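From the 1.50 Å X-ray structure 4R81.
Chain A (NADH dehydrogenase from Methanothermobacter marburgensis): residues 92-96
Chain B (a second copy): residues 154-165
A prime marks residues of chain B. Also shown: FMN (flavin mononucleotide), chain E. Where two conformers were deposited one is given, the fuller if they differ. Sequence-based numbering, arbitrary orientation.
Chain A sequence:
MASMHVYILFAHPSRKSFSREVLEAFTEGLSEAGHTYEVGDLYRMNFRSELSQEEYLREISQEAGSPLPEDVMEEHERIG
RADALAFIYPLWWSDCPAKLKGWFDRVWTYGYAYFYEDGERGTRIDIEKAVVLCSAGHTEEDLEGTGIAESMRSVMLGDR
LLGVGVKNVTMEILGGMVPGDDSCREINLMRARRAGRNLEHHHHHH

Chain A (92-96) WWSDC
Chain B (154-165) SVMLGDRLLGVG

The shortest link in this contact is a hydrogen bond from Ser94 OG to Asp159′ OD2, 2.5 Å long. Ser94 (chi1 -61°, m) and Asp159′ (chi1 -166°, t; chi2 46°) both send their CA-to-CB bonds toward the partner stretch, so two short side chains close the gap directly. The second anchor is a fork: Arg160′ NE and Arg160′ NH2 each donate to Trp93 O, both at 3.0 Å, with N-H...acceptor angles of 150° and 145°. The carbonyl oxygen lies at the guanidinium edge, near its plane, where one acceptor can take both hydrogens. Arg160′ leaves its helix sideways and reaches in through an extended chain, chi1 -69° (m), chi2 177° (t), chi3 -164° (t), chi4 163°. Asp95 adds little direct pairing: its OD2 stays 4.4 Å from Arg160′ NH2, beyond a salt bridge, while Asp95 CB lies 3.5 Å from that same NH2.

These groups are presented by two different backbones. Chain A makes a type I' turn from Trp92 to Asp95, with phi/psi 51/44 at Trp93 and 66/21 at Ser94. The turn is closed from both ends, Trp92 N to Asp95 O at 3.1 Å and Asp95 N to Trp92 O at 3.2 Å. Chain B supplies a helix with a wider pi-type turn, in which Asp159′ N bonds to Ser154′ O at 2.9 Å and Arg160′ N to Val155′ O at 3.0 Å; a type I turn follows from Leu162′ to Gly165′. In register, the CA atoms of Trp93 and Arg160′ are 6.4 Å apart, and those of Ser94 and Val155′ 6.1 Å.

The same turn holds the flavin. Trp93 N donates to FMN N5 at 3.0 Å (160°), and Ser94 N makes a weak bond to FMN O4 at 3.1 Å (133°). Asp159′ OD2 comes within 3.6 Å of FMN O4, so chain B also approaches the cofactor.

Packing fills in around the polar core. The Trp93 ring (chi1 -58°, m; chi2 103°) has FMN C6 over one face and meets Val164′ obliquely, CZ3 to CG1 at 3.6 Å, with Val164′ at chi1 -59° (m). Val155′ (chi1 172°, t) points toward the turn and sets CG1 3.8 Å from Trp93 O and 3.9 Å from Ser94 CB. Cys96 and Met156′ direct their CA-to-CB bonds away and make no contact. In all, 336 Å² is buried, both sides summed: the design rule is a tight turn offering a carbonyl and a hydroxyl to consecutive helix residues, flanked by two valines.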

ATOM      1  N   TRP A  92      -2.372  -8.139   0.789  1.00 16.38           N
ATOM      2  CA  TRP A  92      -3.238  -7.643   1.857  1.00 15.77           C
ATOM      3  C   TRP A  92      -3.964  -6.390   1.383  1.00 15.49           C
ATOM      4  O   TRP A  92      -3.332  -5.362   1.125  1.00 16.38           O
ATOM      5  CB  TRP A  92      -2.441  -7.298   3.124  1.00 16.79           C
ATOM      6  CG  TRP A  92      -1.901  -8.473   3.883  1.00 16.03           C
ATOM      7  CD1 TRP A  92      -2.140  -9.796   3.641  1.00 17.36           C
ATOM      8  CD2 TRP A  92      -1.006  -8.423   5.002  1.00 16.82           C
ATOM      9  NE1 TRP A  92      -1.451 -10.572   4.545  1.00 17.78           N
ATOM     10  CE2 TRP A  92      -0.748  -9.754   5.390  1.00 18.11           C
ATOM     11  CE3 TRP A  92      -0.407  -7.379   5.718  1.00 15.68           C
ATOM     12  CZ2 TRP A  92       0.091 -10.071   6.466  1.00 17.62           C
ATOM     13  CZ3 TRP A  92       0.431  -7.692   6.784  1.00 16.85           C
ATOM     14  CH2 TRP A  92       0.678  -9.032   7.141  1.00 17.96           C
ATOM     15  N   TRP A  93      -5.286  -6.463   1.278  1.00 16.78           N
ATOM     16  CA  TRP A  93      -6.080  -5.333   0.788  1.00 16.97           C
ATOM     17  C   TRP A  93      -5.531  -4.797  -0.535  1.00 16.91           C
ATOM     18  O   TRP A  93      -5.411  -3.589  -0.762  1.00 17.98           O
ATOM     19  CB  TRP A  93      -6.288  -4.267   1.895  1.00 15.98           C
ATOM     20  CG  TRP A  93      -6.975  -4.944   3.053  1.00 16.99           C
ATOM     21  CD1 TRP A  93      -6.411  -5.346   4.227  1.00 18.44           C
ATOM     22  CD2 TRP A  93      -8.332  -5.410   3.080  1.00 18.28           C
ATOM     23  NE1 TRP A  93      -7.346  -6.005   5.002  1.00 17.46           N
ATOM     24  CE2 TRP A  93      -8.532  -6.055   4.321  1.00 18.49           C
ATOM     25  CE3 TRP A  93      -9.405  -5.317   2.188  1.00 19.78           C
ATOM     26  CZ2 TRP A  93      -9.764  -6.616   4.687  1.00 17.64           C
ATOM     27  CZ3 TRP A  93     -10.627  -5.870   2.552  1.00 19.46           C
ATOM     28  CH2 TRP A  93     -10.799  -6.502   3.796  1.00 19.39           C
ATOM     29  N   SER A  94      -5.203  -5.753  -1.399  1.00 16.76           N
ATOM     30  CA  SER A  94      -4.840  -5.498  -2.784  1.00 17.01           C
ATOM     31  C   SER A  94      -3.546  -4.718  -2.990  1.00 17.38           C
ATOM     32  O   SER A  94      -3.332  -4.154  -4.055  1.00 19.15           O
ATOM     33  CB  SER A  94      -6.009  -4.852  -3.534  1.00 19.51           C
ATOM     34  OG  SER A  94      -7.126  -5.729  -3.537  1.00 21.49           O
ATOM     35  N   ASP A  95      -2.675  -4.708  -1.982  1.00 17.20           N
ATOM     36  CA  ASP A  95      -1.329  -4.165  -2.147  1.00 18.23           C
ATOM     37  C   ASP A  95      -0.422  -4.875  -1.142  1.00 17.84           C
ATOM     38  O   ASP A  95      -0.867  -5.766  -0.418  1.00 19.49           O
ATOM     39  CB  ASP A  95      -1.343  -2.636  -1.973  1.00 18.51           C
ATOM     40  CG  ASP A  95      -0.052  -1.951  -2.439  1.00 21.71           C
ATOM     41  OD1 ASP A  95       0.846  -2.600  -3.017  1.00 22.20           O
ATOM     42  OD2 ASP A  95       0.062  -0.724  -2.228  1.00 25.50           O
ATOM     43  N   CYS A  96       0.848  -4.502  -1.107  1.00 18.31           N
ATOM     44  CA  CYS A  96       1.732  -5.178  -0.181  0.67 18.31           C
ATOM     45  C   CYS A  96       1.463  -4.797   1.288  1.00 17.10           C
ATOM     46  O   CYS A  96       0.753  -3.825   1.593  1.00 17.35           O
ATOM     47  CB  CYS A  96       3.190  -4.956  -0.584  0.67 18.65           C
ATOM     48  SG  CYS A  96       3.599  -3.247  -0.626  0.67 18.73           S
TER
ATOM     49  N   SER B 154     -10.021   1.008  -8.167  1.00 19.26           N
ATOM     50  CA  SER B 154     -10.137  -0.436  -8.002  0.61 19.40           C
ATOM     51  C   SER B 154      -9.752  -0.893  -6.601  1.00 19.71           C
ATOM     52  O   SER B 154     -10.458  -1.702  -5.979  1.00 18.97           O
ATOM     53  CB  SER B 154      -9.267  -1.153  -9.035  0.61 19.47           C
ATOM     54  OG  SER B 154      -9.773  -0.941 -10.337  0.61 20.37           O
ATOM     55  N   VAL B 155      -8.640  -0.372  -6.104  1.00 18.51           N
ATOM     56  CA  VAL B 155      -8.087  -0.812  -4.838  1.00 18.98           C
ATOM     57  C   VAL B 155      -8.708  -0.083  -3.651  1.00 18.74           C
ATOM     58  O   VAL B 155      -9.208  -0.711  -2.714  1.00 19.34           O
ATOM     59  CB  VAL B 155      -6.544  -0.656  -4.835  1.00 19.00           C
ATOM     60  CG1 VAL B 155      -5.989  -0.917  -3.456  1.00 18.98           C
ATOM     61  CG2 VAL B 155      -5.903  -1.600  -5.853  1.00 21.16           C
ATOM     62  N   MET B 156      -8.702   1.243  -3.698  1.00 19.85           N
ATOM     63  CA  MET B 156      -9.160   2.026  -2.560  1.00 19.34           C
ATOM     64  C   MET B 156     -10.688   2.076  -2.496  1.00 19.36           C
ATOM     65  O   MET B 156     -11.290   1.699  -1.492  1.00 19.39           O
ATOM     66  CB  MET B 156      -8.559   3.436  -2.617  1.00 21.07           C
ATOM     67  CG  MET B 156      -8.718   4.249  -1.363  1.00 23.05           C
ATOM     68  SD  MET B 156      -7.858   3.546   0.053  1.00 24.15           S
ATOM     69  CE  MET B 156      -8.101   4.890   1.206  1.00 25.89           C
ATOM     70  N   LEU B 157     -11.322   2.540  -3.565  1.00 19.45           N
ATOM     71  CA  LEU B 157     -12.780   2.620  -3.582  1.00 20.61           C
ATOM     72  C   LEU B 157     -13.417   1.237  -3.652  1.00 21.38           C
ATOM     73  O   LEU B 157     -14.364   0.949  -2.924  1.00 23.27           O
ATOM     74  CB  LEU B 157     -13.274   3.468  -4.754  1.00 20.12           C
ATOM     75  CG  LEU B 157     -12.821   4.927  -4.773  1.00 21.29           C
ATOM     76  CD1 LEU B 157     -13.590   5.710  -5.821  1.00 23.18           C
ATOM     77  CD2 LEU B 157     -13.015   5.534  -3.405  1.00 22.56           C
ATOM     78  N   GLY B 158     -12.890   0.382  -4.522  1.00 20.86           N
ATOM     79  CA  GLY B 158     -13.475  -0.930  -4.732  1.00 22.36           C
ATOM     80  C   GLY B 158     -13.196  -1.904  -3.605  1.00 22.92           C
ATOM     81  O   GLY B 158     -14.079  -2.221  -2.804  1.00 26.81           O
ATOM     82  N   ASP B 159     -11.963  -2.383  -3.539  1.00 19.82           N
ATOM     83  CA  ASP B 159     -11.596  -3.445  -2.608  1.00 20.41           C
ATOM     84  C   ASP B 159     -11.742  -3.046  -1.131  1.00 19.31           C
ATOM     85  O   ASP B 159     -12.300  -3.799  -0.334  1.00 21.89           O
ATOM     86  CB  ASP B 159     -10.164  -3.897  -2.892  1.00 21.23           C
ATOM     87  CG  ASP B 159      -9.822  -5.204  -2.216  1.00 26.90           C
ATOM     88  OD1 ASP B 159     -10.640  -6.148  -2.301  1.00 28.67           O
ATOM     89  OD2 ASP B 159      -8.726  -5.299  -1.611  1.00 28.58           O
ATOM     90  N   ARG B 160     -11.249  -1.864  -0.774  1.00 17.49           N
ATOM     91  CA  ARG B 160     -11.135  -1.462   0.632  1.00 16.73           C
ATOM     92  C   ARG B 160     -12.368  -0.773   1.200  1.00 17.85           C
ATOM     93  O   ARG B 160     -12.497  -0.617   2.417  1.00 19.51           O
ATOM     94  CB  ARG B 160      -9.931  -0.531   0.815  1.00 16.24           C
ATOM     95  CG  ARG B 160      -8.594  -1.235   0.631  1.00 15.84           C
ATOM     96  CD  ARG B 160      -7.412  -0.285   0.738  1.00 15.69           C
ATOM     97  NE  ARG B 160      -6.200  -0.901   0.193  1.00 16.28           N
ATOM     98  CZ  ARG B 160      -5.101  -0.239  -0.154  1.00 16.07           C
ATOM     99  NH1 ARG B 160      -5.034   1.083  -0.021  1.00 17.14           N
ATOM    100  NH2 ARG B 160      -4.068  -0.905  -0.652  1.00 15.05           N
ATOM    101  N   LEU B 161     -13.268  -0.338   0.333  1.00 17.10           N
ATOM    102  CA  LEU B 161     -14.418   0.413   0.810  1.00 16.57           C
ATOM    103  C   LEU B 161     -15.728  -0.236   0.376  1.00 18.21           C
ATOM    104  O   LEU B 161     -16.434  -0.804   1.213  1.00 19.43           O
ATOM    105  CB  LEU B 161     -14.309   1.900   0.427  1.00 17.23           C
ATOM    106  CG  LEU B 161     -13.136   2.624   1.110  1.00 16.28           C
ATOM    107  CD1 LEU B 161     -12.963   4.053   0.587  1.00 17.05           C
ATOM    108  CD2 LEU B 161     -13.287   2.602   2.638  1.00 17.43           C
ATOM    109  N   LEU B 162     -16.049  -0.208  -0.917  1.00 18.52           N
ATOM    110  CA  LEU B 162     -17.264  -0.894  -1.365  1.00 19.91           C
ATOM    111  C   LEU B 162     -17.189  -2.385  -1.035  1.00 20.39           C
ATOM    112  O   LEU B 162     -18.201  -3.011  -0.702  1.00 20.86           O
ATOM    113  CB  LEU B 162     -17.492  -0.711  -2.867  1.00 21.25           C
ATOM    114  CG  LEU B 162     -17.883   0.672  -3.386  1.00 21.51           C
ATOM    115  CD1 LEU B 162     -17.848   0.681  -4.907  1.00 23.04           C
ATOM    116  CD2 LEU B 162     -19.266   1.089  -2.891  1.00 22.35           C
ATOM    117  N   GLY B 163     -15.980  -2.937  -1.101  1.00 22.50           N
ATOM    118  CA  GLY B 163     -15.757  -4.357  -0.879  1.00 21.30           C
ATOM    119  C   GLY B 163     -15.937  -4.836   0.552  1.00 21.63           C
ATOM    120  O   GLY B 163     -15.995  -6.040   0.803  1.00 23.79           O
ATOM    121  N   VAL B 164     -16.014  -3.901   1.492  1.00 19.52           N
ATOM    122  CA  VAL B 164     -16.286  -4.246   2.889  1.00 20.24           C
ATOM    123  C   VAL B 164     -17.650  -3.723   3.361  1.00 19.49           C
ATOM    124  O   VAL B 164     -17.960  -3.750   4.551  1.00 19.64           O
ATOM    125  CB  VAL B 164     -15.149  -3.797   3.852  1.00 19.28           C
ATOM    126  CG1 VAL B 164     -13.829  -4.447   3.448  1.00 21.11           C
ATOM    127  CG2 VAL B 164     -15.029  -2.258   3.903  1.00 17.78           C
ATOM    128  N   GLY B 165     -18.463  -3.254   2.420  1.00 19.95           N
ATOM    129  CA  GLY B 165     -19.841  -2.918   2.721  1.00 20.20           C
ATOM    130  C   GLY B 165     -20.188  -1.444   2.813  1.00 20.59           C
ATOM    131  O   GLY B 165     -21.342  -1.102   3.096  1.00 21.65           O
TER
HETATM  132  N1  FMN E 300      -6.197 -12.146  -0.497  1.00 23.18           N
HETATM  133  C2  FMN E 300      -6.586 -11.545  -1.678  1.00 23.80           C
HETATM  134  O2  FMN E 300      -6.719 -12.223  -2.689  1.00 24.50           O
HETATM  135  N3  FMN E 300      -6.820 -10.185  -1.732  1.00 23.01           N
HETATM  136  C4  FMN E 300      -6.667  -9.412  -0.601  1.00 22.00           C
HETATM  137  O4  FMN E 300      -6.872  -8.204  -0.675  1.00 22.70           O
HETATM  138  C4A FMN E 300      -6.279 -10.004   0.599  1.00 21.73           C
HETATM  139  N5  FMN E 300      -6.135  -9.254   1.750  1.00 22.11           N
HETATM  140  C5A FMN E 300      -5.732  -9.857   2.924  1.00 22.03           C
HETATM  141  C6  FMN E 300      -5.571  -9.090   4.078  1.00 20.99           C
HETATM  142  C7  FMN E 300      -5.174  -9.687   5.272  1.00 21.68           C
HETATM  143  C7M FMN E 300      -4.982  -8.860   6.508  1.00 22.91           C
HETATM  144  C8  FMN E 300      -4.935 -11.061   5.315  1.00 21.07           C
HETATM  145  C8M FMN E 300      -4.512 -11.722   6.598  1.00 23.34           C
HETATM  146  C9  FMN E 300      -5.108 -11.822   4.161  1.00 21.71           C
HETATM  147  C9A FMN E 300      -5.502 -11.228   2.962  1.00 22.07           C
HETATM  148  N10 FMN E 300      -5.669 -11.981   1.812  1.00 21.72           N
HETATM  149  C10 FMN E 300      -6.047 -11.375   0.638  1.00 21.95           C
HETATM  150  C1' FMN E 300      -5.395 -13.451   1.810  1.00 21.09           C
HETATM  151  C2' FMN E 300      -3.864 -13.569   1.785  1.00 21.08           C
HETATM  152  O2' FMN E 300      -3.308 -13.106   0.571  1.00 18.94           O
HETATM  153  C3' FMN E 300      -3.424 -14.983   2.130  1.00 22.76           C
HETATM  154  O3' FMN E 300      -3.685 -15.159   3.513  1.00 23.75           O
HETATM  155  C4' FMN E 300      -1.936 -15.171   1.863  1.00 23.28           C
HETATM  156  O4' FMN E 300      -1.641 -15.126   0.483  1.00 25.12           O
HETATM  157  C5' FMN E 300      -1.425 -16.487   2.427  1.00 22.80           C
HETATM  158  O5' FMN E 300      -0.019 -16.417   2.391  1.00 23.75           O
HETATM  159  P   FMN E 300       0.783 -16.373   3.780  1.00 23.53           P
HETATM  160  O1P FMN E 300       0.570 -17.709   4.467  1.00 24.43           O
HETATM  161  O2P FMN E 300       2.252 -16.162   3.510  1.00 26.06           O
HETATM  162  O3P FMN E 300       0.205 -15.272   4.636  1.00 24.64           O